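Local coordinates for protein possible prolidase (Bifidobacterium longum NCC2705, PDB 2P9B) that is a putative amidohydrolase that probably hydrolyses carbon-nitrogen bonds other than peptide bonds, at residues A[117-120]-A[121-125]. Residues are numbered along the deposited sequence; the frame is centred on the assembly and turned at random.
Sequences VKHN and ATTLL
Lys118 O is gripped twice by one residue: Thr122 N donates to it along the helix backbone at 2.9 Å, and Thr122 OG1 donates from the other face of the carbonyl plane at 2.8 Å, 35° out of that plane. The hydroxyl can reach back a full turn because chi1 of -63° sets OG1 beside its own backbone N and leaves CG2 anti to that nitrogen. A valine here would probably leave Lys118 O with the backbone N-H as its remaining partner from this residue, the second grip from the hydroxyl being lost. Thr123 has the same side-chain setting one residue on; its OG1 lies 3.2 Å from His119 O, but the proton may instead go to a different acceptor. A water donates to Asn120 OD1 and also lies 2.6 Å from Thr123 OG1. The amide's other end, ND2, is held by Leu80 O, so both ends of the Asn120 side chain are engaged. Thr123 OG1 also sits over one face of the His119 imidazole, displaced toward the rim and 3.8 Å from NE2. Ala121 packs its methyl on Leu145 of helix 141-150, while Leu124 leans on Ile132 of strand 129-134. Alpha-helix 113-126, with the Thr122 hydroxyl folded back onto the carbonyl four residues earlier, thus touches both neighbours, consistent with the TIM-barrel-type fold of the amidohydrolases.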
# COMPACT_ATOMS: atom_id res chain seq x y z
N VAL A 117 -12.09 9.66 8.20
CA VAL A 117 -10.79 9.39 7.60
C VAL A 117 -9.69 9.23 8.64
O VAL A 117 -8.77 8.42 8.46
CB VAL A 117 -10.38 10.48 6.58
CG1 VAL A 117 -11.41 10.52 5.46
CG2 VAL A 117 -10.25 11.82 7.25
N LYS A 118 -9.79 9.97 9.74
CA LYS A 118 -8.79 9.85 10.79
C LYS A 118 -8.93 8.49 11.46
O LYS A 118 -7.93 7.84 11.78
CB LYS A 118 -8.94 10.97 11.83
CG LYS A 118 -7.83 10.96 12.87
CD LYS A 118 -7.82 12.20 13.77
CE LYS A 118 -8.97 12.20 14.76
NZ LYS A 118 -8.88 13.35 15.71
N HIS A 119 -10.16 8.04 11.66
CA HIS A 119 -10.41 6.75 12.29
C HIS A 119 -9.81 5.62 11.47
O HIS A 119 -9.13 4.75 12.01
CB HIS A 119 -11.91 6.49 12.44
CG HIS A 119 -12.23 5.10 12.92
ND1 HIS A 119 -11.96 4.69 14.21
CD2 HIS A 119 -12.75 4.03 12.28
CE1 HIS A 119 -12.30 3.42 14.34
NE2 HIS A 119 -12.79 3.00 13.18
N ASN A 120 -10.07 5.63 10.17
CA ASN A 120 -9.55 4.58 9.30
C ASN A 120 -8.03 4.61 9.19
O ASN A 120 -7.40 3.56 9.14
CB ASN A 120 -10.21 4.66 7.92
CG ASN A 120 -11.66 4.22 7.95
OD1 ASN A 120 -12.00 3.20 8.56
ND2 ASN A 120 -12.53 4.96 7.27
N ALA A 121 -7.46 5.81 9.16
CA ALA A 121 -6.00 5.92 9.08
C ALA A 121 -5.42 5.36 10.38
O ALA A 121 -4.36 4.74 10.39
CB ALA A 121 -5.59 7.39 8.91
N THR A 122 -6.12 5.59 11.49
CA THR A 122 -5.66 5.09 12.78
C THR A 122 -5.75 3.57 12.84
O THR A 122 -4.88 2.92 13.42
CB THR A 122 -6.47 5.71 13.94
OG1 THR A 122 -6.27 7.13 13.95
CG2 THR A 122 -6.02 5.13 15.28
N THR A 123 -6.79 3.01 12.24
CA THR A 123 -6.95 1.55 12.21
C THR A 123 -5.77 0.94 11.45
O THR A 123 -5.18 -0.04 11.90
CB THR A 123 -8.27 1.16 11.53
OG1 THR A 123 -9.37 1.60 12.34
CG2 THR A 123 -8.36 -0.35 11.34
N LEU A 124 -5.44 1.51 10.30
CA LEU A 124 -4.32 1.03 9.50
C LEU A 124 -3.05 1.08 10.35
O LEU A 124 -2.31 0.10 10.42
CB LEU A 124 -4.15 1.88 8.24
CG LEU A 124 -5.04 1.49 7.06
CD1 LEU A 124 -5.30 2.70 6.17
CD2 LEU A 124 -4.39 0.36 6.29
N LEU A 125 -2.81 2.21 11.00
CA LEU A 125 -1.62 2.34 11.83
C LEU A 125 -1.60 1.29 12.95
O LEU A 125 -0.59 0.63 13.16
CB LEU A 125 -1.52 3.74 12.43
CG LEU A 125 -0.30 4.00 13.33
CD1 LEU A 125 0.98 3.76 12.53
CD2 LEU A 125 -0.33 5.42 13.87
O HOH W 1 -11.36 1.50 10.60